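Local coordinates for protein restriction endonuclease AspBHI (Azoarcus sp., PDB 4OC8) that probably cleaves DNA that carries modified bases, acting as a modification-dependent restriction endonuclease that assembles as a tetramer, at residues A[259-271]-A[286-300]. Numbering follows the deposited sequence.
Sequences LTRLLLPDVARLD and RLRIGQSPAAIEVDF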
ATOM      1  N   LEU A 259      -6.798   4.285  13.797  1.00 36.96           N
ATOM      2  CA  LEU A 259      -6.357   2.905  13.663  1.00 40.86           C
ATOM      3  C   LEU A 259      -6.037   2.609  12.205  1.00 37.15           C
ATOM      4  O   LEU A 259      -5.039   1.946  11.899  1.00 42.98           O
ATOM      5  CB  LEU A 259      -7.422   1.947  14.197  1.00 38.90           C
ATOM      6  CG  LEU A 259      -7.529   1.886  15.721  1.00 41.74           C
ATOM      7  CD1 LEU A 259      -8.817   1.195  16.150  1.00 45.24           C
ATOM      8  CD2 LEU A 259      -6.317   1.161  16.291  1.00 37.08           C
ATOM      9  N   THR A 260      -6.856   3.154  11.308  1.00 33.83           N
ATOM     10  CA  THR A 260      -6.643   2.946   9.886  1.00 36.92           C
ATOM     11  C   THR A 260      -5.267   3.473   9.494  1.00 37.68           C
ATOM     12  O   THR A 260      -4.515   2.781   8.811  1.00 38.30           O
ATOM     13  CB  THR A 260      -7.767   3.581   9.043  1.00 35.66           C
ATOM     14  OG1 THR A 260      -8.943   2.765   9.136  1.00 46.09           O
ATOM     15  CG2 THR A 260      -7.366   3.696   7.585  1.00 36.88           C
ATOM     16  N   ARG A 261      -4.910   4.658   9.986  1.00 35.93           N
ATOM     17  CA  ARG A 261      -3.628   5.245   9.622  1.00 37.36           C
ATOM     18  C   ARG A 261      -2.481   4.337  10.056  1.00 40.19           C
ATOM     19  O   ARG A 261      -1.416   4.352   9.441  1.00 49.51           O
ATOM     20  CB  ARG A 261      -3.475   6.649  10.218  1.00 34.39           C
ATOM     21  CG  ARG A 261      -4.203   7.727   9.439  1.00 43.28           C
ATOM     22  CD  ARG A 261      -4.029   9.076  10.093  1.00 67.38           C
ATOM     23  NE  ARG A 261      -4.741  10.145   9.396  1.00 74.73           N
ATOM     24  CZ  ARG A 261      -4.863  11.384   9.868  1.00 76.91           C
ATOM     25  NH1 ARG A 261      -4.326  11.701  11.041  1.00 71.03           N
ATOM     26  NH2 ARG A 261      -5.525  12.306   9.178  1.00 61.76           N
ATOM     27  N   LEU A 262      -2.699   3.549  11.109  1.00 34.80           N
ATOM     28  CA  LEU A 262      -1.655   2.667  11.617  1.00 29.36           C
ATOM     29  C   LEU A 262      -1.606   1.432  10.735  1.00 38.41           C
ATOM     30  O   LEU A 262      -0.531   0.913  10.435  1.00 44.01           O
ATOM     31  CB  LEU A 262      -1.958   2.263  13.054  1.00 29.25           C
ATOM     32  CG  LEU A 262      -1.679   3.292  14.147  1.00 34.45           C
ATOM     33  CD1 LEU A 262      -2.141   2.797  15.518  1.00 30.12           C
ATOM     34  CD2 LEU A 262      -0.204   3.644  14.175  1.00 27.42           C
ATOM     35  N   LEU A 263      -2.783   0.984  10.306  1.00 38.22           N
ATOM     36  CA  LEU A 263      -2.911  -0.238   9.524  1.00 36.92           C
ATOM     37  C   LEU A 263      -2.392  -0.091   8.093  1.00 39.39           C
ATOM     38  O   LEU A 263      -1.879  -1.070   7.522  1.00 46.05           O
ATOM     39  CB  LEU A 263      -4.376  -0.702   9.496  1.00 37.83           C
ATOM     40  CG  LEU A 263      -4.669  -1.997   8.736  1.00 40.82           C
ATOM     41  CD1 LEU A 263      -4.348  -3.208   9.595  1.00 34.14           C
ATOM     42  CD2 LEU A 263      -6.101  -2.077   8.196  1.00 36.51           C
ATOM     43  N   LEU A 264      -2.488   1.128   7.548  1.00 40.22           N
ATOM     44  CA  LEU A 264      -2.355   1.372   6.106  1.00 33.65           C
ATOM     45  C   LEU A 264      -1.096   2.126   5.681  1.00 51.64           C
ATOM     46  O   LEU A 264      -0.625   3.001   6.406  1.00 43.14           O
ATOM     47  CB  LEU A 264      -3.638   2.088   5.569  1.00 38.47           C
ATOM     48  CG  LEU A 264      -4.849   1.180   5.609  1.00 43.55           C
ATOM     49  CD1 LEU A 264      -6.096   1.648   4.866  1.00 43.95           C
ATOM     50  CD2 LEU A 264      -4.402  -0.127   5.052  1.00 38.62           C
ATOM     51  N   PRO A 265      -0.568   1.787   4.496  1.00 65.27           N
ATOM     52  CA  PRO A 265       0.781   2.087   4.018  1.00 65.35           C
ATOM     53  C   PRO A 265       1.079   3.550   3.653  1.00 65.81           C
ATOM     54  O   PRO A 265       2.106   3.837   3.033  1.00 77.26           O
ATOM     55  CB  PRO A 265       0.916   1.205   2.780  1.00 65.03           C
ATOM     56  CG  PRO A 265      -0.294   0.358   2.700  1.00 59.57           C
ATOM     57  CD  PRO A 265      -1.331   0.997   3.523  1.00 57.60           C
ATOM     58  N   ASP A 266       0.212   4.461   4.057  1.00 50.78           N
ATOM     59  CA  ASP A 266       0.431   5.879   3.841  1.00 54.38           C
ATOM     60  C   ASP A 266       0.333   6.483   5.222  1.00 60.07           C
ATOM     61  O   ASP A 266       0.745   5.882   6.210  1.00 52.19           O
ATOM     62  CB  ASP A 266      -0.722   6.427   2.984  1.00 59.87           C
ATOM     63  CG  ASP A 266      -0.290   7.508   1.989  1.00 65.68           C
ATOM     64  OD1 ASP A 266       0.758   8.156   2.205  1.00 59.55           O
ATOM     65  OD2 ASP A 266      -1.028   7.718   1.007  1.00 73.97           O
ATOM     66  N   VAL A 267      -0.188   7.695   5.270  1.00 69.20           N
ATOM     67  CA  VAL A 267      -0.969   8.136   6.394  1.00 60.26           C
ATOM     68  C   VAL A 267      -2.236   8.436   5.573  1.00 59.84           C
ATOM     69  O   VAL A 267      -2.211   9.315   4.710  1.00 61.75           O
ATOM     70  CB  VAL A 267      -0.370   9.404   7.037  1.00 58.63           C
ATOM     71  CG1 VAL A 267      -0.890   9.636   8.436  1.00 55.75           C
ATOM     72  CG2 VAL A 267       1.142   9.277   7.068  1.00 58.84           C
ATOM     73  N   ALA A 268      -3.318   7.686   5.772  1.00 53.13           N
ATOM     74  CA  ALA A 268      -4.474   7.862   4.907  1.00 57.43           C
ATOM     75  C   ALA A 268      -5.019   9.274   5.110  1.00 66.49           C
ATOM     76  O   ALA A 268      -5.057   9.784   6.237  1.00 57.71           O
ATOM     77  CB  ALA A 268      -5.547   6.809   5.200  1.00 41.42           C
ATOM     78  N   ARG A 269      -5.430   9.909   4.018  1.00 59.34           N
ATOM     79  CA  ARG A 269      -6.175  11.157   4.127  1.00 54.71           C
ATOM     80  C   ARG A 269      -7.582  10.817   4.575  1.00 52.22           C
ATOM     81  O   ARG A 269      -8.146   9.830   4.118  1.00 47.68           O
ATOM     82  CB  ARG A 269      -6.234  11.892   2.791  1.00 47.20           C
ATOM     83  CG  ARG A 269      -5.346  13.115   2.728  1.00 60.18           C
ATOM     84  CD  ARG A 269      -3.881  12.728   2.766  1.00 58.72           C
ATOM     85  NE  ARG A 269      -3.440  12.115   1.516  1.00 71.01           N
ATOM     86  CZ  ARG A 269      -2.959  10.879   1.413  1.00 62.80           C
ATOM     87  NH1 ARG A 269      -2.853  10.109   2.488  1.00 60.66           N
ATOM     88  NH2 ARG A 269      -2.577  10.417   0.230  1.00 63.04           N
ATOM     89  N   LEU A 270      -8.156  11.621   5.462  1.00 43.68           N
ATOM     90  CA  LEU A 270      -9.451  11.270   6.036  1.00 46.42           C
ATOM     91  C   LEU A 270     -10.509  12.370   5.932  1.00 49.63           C
ATOM     92  O   LEU A 270     -10.292  13.508   6.347  1.00 57.32           O
ATOM     93  CB  LEU A 270      -9.284  10.815   7.490  1.00 44.51           C
ATOM     94  CG  LEU A 270      -8.436   9.556   7.686  1.00 44.04           C
ATOM     95  CD1 LEU A 270      -8.257   9.252   9.162  1.00 47.38           C
ATOM     96  CD2 LEU A 270      -9.050   8.366   6.960  1.00 33.45           C
ATOM     97  N   ASP A 271     -11.648  12.012   5.353  1.00 46.65           N
ATOM     98  CA  ASP A 271     -12.833  12.853   5.386  1.00 46.90           C
ATOM     99  C   ASP A 271     -13.918  12.062   6.106  1.00 48.78           C
ATOM    100  O   ASP A 271     -14.576  11.206   5.511  1.00 57.53           O
ATOM    101  CB  ASP A 271     -13.286  13.224   3.973  1.00 43.67           C
ATOM    102  CG  ASP A 271     -14.359  14.295   3.965  1.00 59.85           C
ATOM    103  OD1 ASP A 271     -14.940  14.579   5.036  1.00 57.03           O
ATOM    104  OD2 ASP A 271     -14.624  14.855   2.878  1.00 69.49           O
ATOM    105  N   ARG A 286      -8.234   8.551   1.495  1.00 41.06           N
ATOM    106  CA  ARG A 286      -7.379   8.545   0.314  1.00 48.69           C
ATOM    107  C   ARG A 286      -6.021   7.907   0.646  1.00 49.33           C
ATOM    108  O   ARG A 286      -5.395   8.223   1.661  1.00 46.29           O
ATOM    109  CB  ARG A 286      -7.208   9.968  -0.235  1.00 54.32           C
ATOM    110  CG  ARG A 286      -6.828  10.044  -1.710  1.00 64.13           C
ATOM    111  CD  ARG A 286      -8.016   9.774  -2.629  1.00 70.46           C
ATOM    112  NE  ARG A 286      -9.012  10.843  -2.593  1.00 90.24           N
ATOM    113  CZ  ARG A 286     -10.084  10.891  -3.380  1.00 97.63           C
ATOM    114  NH1 ARG A 286     -10.299   9.928  -4.270  1.00 84.34           N
ATOM    115  NH2 ARG A 286     -10.943  11.899  -3.281  1.00 72.32           N
ATOM    116  N   LEU A 287      -5.579   7.000  -0.217  1.00 53.88           N
ATOM    117  CA  LEU A 287      -4.357   6.234   0.007  1.00 61.24           C
ATOM    118  C   LEU A 287      -3.426   6.340  -1.194  1.00 55.09           C
ATOM    119  O   LEU A 287      -3.867   6.283  -2.335  1.00 54.15           O
ATOM    120  CB  LEU A 287      -4.709   4.765   0.248  1.00 55.83           C
ATOM    121  CG  LEU A 287      -3.565   3.766   0.392  1.00 55.42           C
ATOM    122  CD1 LEU A 287      -2.834   3.997   1.693  1.00 58.90           C
ATOM    123  CD2 LEU A 287      -4.091   2.342   0.314  1.00 55.95           C
ATOM    124  N   ARG A 288      -2.134   6.489  -0.937  1.00 50.21           N
ATOM    125  CA  ARG A 288      -1.160   6.564  -2.019  1.00 49.03           C
ATOM    126  C   ARG A 288      -0.459   5.223  -2.159  1.00 47.39           C
ATOM    127  O   ARG A 288      -0.070   4.610  -1.172  1.00 47.66           O
ATOM    128  CB  ARG A 288      -0.142   7.667  -1.737  1.00 53.89           C
ATOM    129  CG  ARG A 288       0.652   8.148  -2.907  1.00 55.84           C
ATOM    130  CD  ARG A 288       1.272   9.503  -2.585  1.00 60.29           C
ATOM    131  NE  ARG A 288       1.717   9.557  -1.196  1.00 58.56           N
ATOM    132  CZ  ARG A 288       2.308  10.606  -0.632  1.00 56.46           C
ATOM    133  NH1 ARG A 288       2.537  11.707  -1.336  1.00 55.71           N
ATOM    134  NH2 ARG A 288       2.673  10.547   0.639  1.00 50.21           N
ATOM    135  N   ILE A 289      -0.337   4.751  -3.392  1.00 48.83           N
ATOM    136  CA  ILE A 289       0.367   3.517  -3.678  1.00 40.28           C
ATOM    137  C   ILE A 289       1.553   3.864  -4.554  1.00 46.62           C
ATOM    138  O   ILE A 289       1.387   4.452  -5.632  1.00 47.01           O
ATOM    139  CB  ILE A 289      -0.531   2.516  -4.412  1.00 37.05           C
ATOM    140  CG1 ILE A 289      -1.716   2.129  -3.534  1.00 39.22           C
ATOM    141  CG2 ILE A 289       0.252   1.272  -4.801  1.00 43.65           C
ATOM    142  CD1 ILE A 289      -2.682   1.185  -4.219  1.00 47.87           C
ATOM    143  N   GLY A 290       2.745   3.516  -4.081  1.00 41.68           N
ATOM    144  CA  GLY A 290       3.971   3.848  -4.779  1.00 40.78           C
ATOM    145  C   GLY A 290       4.800   4.865  -4.024  1.00 37.04           C
ATOM    146  O   GLY A 290       4.641   5.041  -2.821  1.00 42.59           O
ATOM    147  N   GLN A 291       5.710   5.518  -4.732  1.00 41.43           N
ATOM    148  CA  GLN A 291       6.544   6.551  -4.141  1.00 38.87           C
ATOM    149  C   GLN A 291       6.623   7.735  -5.090  1.00 39.42           C
ATOM    150  O   GLN A 291       7.249   7.643  -6.143  1.00 46.14           O
ATOM    151  CB  GLN A 291       7.951   6.021  -3.857  1.00 30.70           C
ATOM    152  CG  GLN A 291       8.007   4.864  -2.875  1.00 31.59           C
ATOM    153  CD  GLN A 291       9.434   4.460  -2.541  1.00 51.73           C
ATOM    154  OE1 GLN A 291      10.332   5.305  -2.486  1.00 51.70           O
ATOM    155  NE2 GLN A 291       9.655   3.162  -2.327  1.00 39.08           N
ATOM    156  N   SER A 292       5.978   8.839  -4.716  1.00 52.64           N
ATOM    157  CA  SER A 292       5.997  10.064  -5.512  1.00 47.36           C
ATOM    158  C   SER A 292       7.423  10.443  -5.882  1.00 57.26           C
ATOM    159  O   SER A 292       8.339  10.285  -5.070  1.00 56.55           O
ATOM    160  CB  SER A 292       5.345  11.212  -4.747  1.00 49.27           C
ATOM    161  OG  SER A 292       4.039  10.864  -4.330  1.00 66.46           O
ATOM    162  N   PRO A 293       7.620  10.951  -7.108  1.00 59.70           N
ATOM    163  CA  PRO A 293       6.621  11.287  -8.135  1.00 39.81           C
ATOM    164  C   PRO A 293       5.907  10.096  -8.790  1.00 43.46           C
ATOM    165  O   PRO A 293       4.958  10.311  -9.538  1.00 49.94           O
ATOM    166  CB  PRO A 293       7.449  12.037  -9.186  1.00 37.74           C
ATOM    167  CG  PRO A 293       8.838  11.524  -9.004  1.00 55.77           C
ATOM    168  CD  PRO A 293       8.987  11.296  -7.535  1.00 59.85           C
ATOM    169  N   ALA A 294       6.348   8.873  -8.512  1.00 39.84           N
ATOM    170  CA  ALA A 294       5.760   7.683  -9.119  1.00 43.05           C
ATOM    171  C   ALA A 294       4.768   6.986  -8.190  1.00 47.17           C
ATOM    172  O   ALA A 294       5.124   6.037  -7.488  1.00 38.23           O
ATOM    173  CB  ALA A 294       6.855   6.708  -9.534  1.00 36.71           C
ATOM    174  N   ALA A 295       3.516   7.437  -8.215  1.00 47.81           N
ATOM    175  CA  ALA A 295       2.492   6.902  -7.329  1.00 37.40           C
ATOM    176  C   ALA A 295       1.093   7.265  -7.798  1.00 38.23           C
ATOM    177  O   ALA A 295       0.910   8.207  -8.569  1.00 42.15           O
ATOM    178  CB  ALA A 295       2.710   7.403  -5.907  1.00 35.17           C
ATOM    179  N   ILE A 296       0.102   6.519  -7.329  1.00 38.40           N
ATOM    180  CA  ILE A 296      -1.279   6.884  -7.605  1.00 35.54           C
ATOM    181  C   ILE A 296      -2.057   6.994  -6.310  1.00 44.62           C
ATOM    182  O   ILE A 296      -1.591   6.550  -5.265  1.00 53.02           O
ATOM    183  CB  ILE A 296      -1.981   5.874  -8.529  1.00 34.49           C
ATOM    184  CG1 ILE A 296      -1.968   4.477  -7.905  1.00 39.67           C
ATOM    185  CG2 ILE A 296      -1.340   5.871  -9.902  1.00 33.18           C
ATOM    186  CD1 ILE A 296      -2.863   3.486  -8.620  1.00 35.05           C
ATOM    187  N   GLU A 297      -3.234   7.603  -6.371  1.00 41.64           N
ATOM    188  CA  GLU A 297      -4.114   7.631  -5.213  1.00 40.40           C
ATOM    189  C   GLU A 297      -5.335   6.771  -5.470  1.00 40.42           C
ATOM    190  O   GLU A 297      -5.881   6.758  -6.572  1.00 45.68           O
ATOM    191  CB  GLU A 297      -4.531   9.059  -4.866  1.00 49.48           C
ATOM    192  CG  GLU A 297      -3.538   9.798  -3.992  1.00 60.69           C
ATOM    193  CD  GLU A 297      -4.055  11.153  -3.545  1.00 80.38           C
ATOM    194  OE1 GLU A 297      -5.118  11.580  -4.050  1.00 89.22           O
ATOM    195  OE2 GLU A 297      -3.401  11.787  -2.688  1.00 72.68           O
ATOM    196  N   VAL A 298      -5.748   6.041  -4.444  1.00 43.88           N
ATOM    197  CA  VAL A 298      -6.932   5.204  -4.498  1.00 47.72           C
ATOM    198  C   VAL A 298      -7.809   5.602  -3.324  1.00 46.01           C
ATOM    199  O   VAL A 298      -7.301   5.943  -2.258  1.00 48.13           O
ATOM    200  CB  VAL A 298      -6.565   3.710  -4.401  1.00 38.85           C
ATOM    201  CG1 VAL A 298      -5.807   3.273  -5.643  1.00 36.36           C
ATOM    202  CG2 VAL A 298      -5.746   3.431  -3.148  1.00 44.01           C
ATOM    203  N   ASP A 299      -9.120   5.592  -3.515  1.00 45.57           N
ATOM    204  CA  ASP A 299     -10.014   5.960  -2.428  1.00 49.31           C
ATOM    205  C   ASP A 299     -10.608   4.728  -1.762  1.00 50.77           C
ATOM    206  O   ASP A 299     -10.805   3.698  -2.407  1.00 54.88           O
ATOM    207  CB  ASP A 299     -11.114   6.916  -2.905  1.00 55.37           C
ATOM    208  CG  ASP A 299     -11.770   6.467  -4.204  1.00 80.07           C
ATOM    209  OD1 ASP A 299     -11.606   5.290  -4.591  1.00 76.04           O
ATOM    210  OD2 ASP A 299     -12.458   7.297  -4.839  1.00 91.69           O
ATOM    211  N   PHE A 300     -10.876   4.826  -0.465  1.00 43.91           N
ATOM    212  CA  PHE A 300     -11.559   3.739   0.229  1.00 44.39           C
ATOM    213  C   PHE A 300     -12.680   4.243   1.119  1.00 47.72           C
ATOM    214  O   PHE A 300     -12.665   5.385   1.558  1.00 45.22           O
ATOM    215  CB  PHE A 300     -10.582   2.888   1.044  1.00 37.39           C
ATOM    216  CG  PHE A 300      -9.879   3.639   2.135  1.00 38.87           C
ATOM    217  CD1 PHE A 300      -8.728   4.366   1.867  1.00 45.25           C
ATOM    218  CD2 PHE A 300     -10.357   3.611   3.431  1.00 39.88           C
ATOM    219  CE1 PHE A 300      -8.072   5.058   2.870  1.00 45.90           C
ATOM    220  CE2 PHE A 300      -9.706   4.302   4.441  1.00 49.37           C
ATOM    221  CZ  PHE A 300      -8.561   5.024   4.160  1.00 44.89           C
TER
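Arg269 and Arg286 form an antiparallel hydrogen-bonded pair at the margin of the mixed sheet of a PDDEXK-type nuclease domain, where strand 269-271 lies outermost within the chain. Their backbones exchange two bonds, Arg269 N to Arg286 O and Arg286 N to Arg269 O, both 2.9 Å. The pair illustrates how an edge strand and the loop leading into it are held differently on the two faces of the sheet. On the charged face, the Arg269 chain bends at chi2 and chi3, both near 70°, bringing one guanidinium face over Arg286 O. Its NH2 makes a weak salt bridge to Glu297 OE2 at 3.3 Å, the two planar groups turned 59° apart, while Asp266 OD2, less certainly placed, lies at the guanidinium edge. The side chains of Asp266 and Arg288 cross at about a right angle, their planar ends 32° apart, and join through a weak salt bridge from OD1 to NH2; the stronger partner of Arg288 is Asp74 of the second subunit. Replacing Asp266 by an alanine is likely to leave Arg269 and Arg288 without the anion between them and the Arg269 guanidinium freer to turn. On the apolar face, Leu287 CD1 packs against Pro265 CD at 3.8 Å. Phe300 lies under helix 251-263, its ring meeting that of Phe330; Leu264 CD1 sits over one Phe300 face and Ala268 CB at the edge, 3.7 Å from Phe300 CZ.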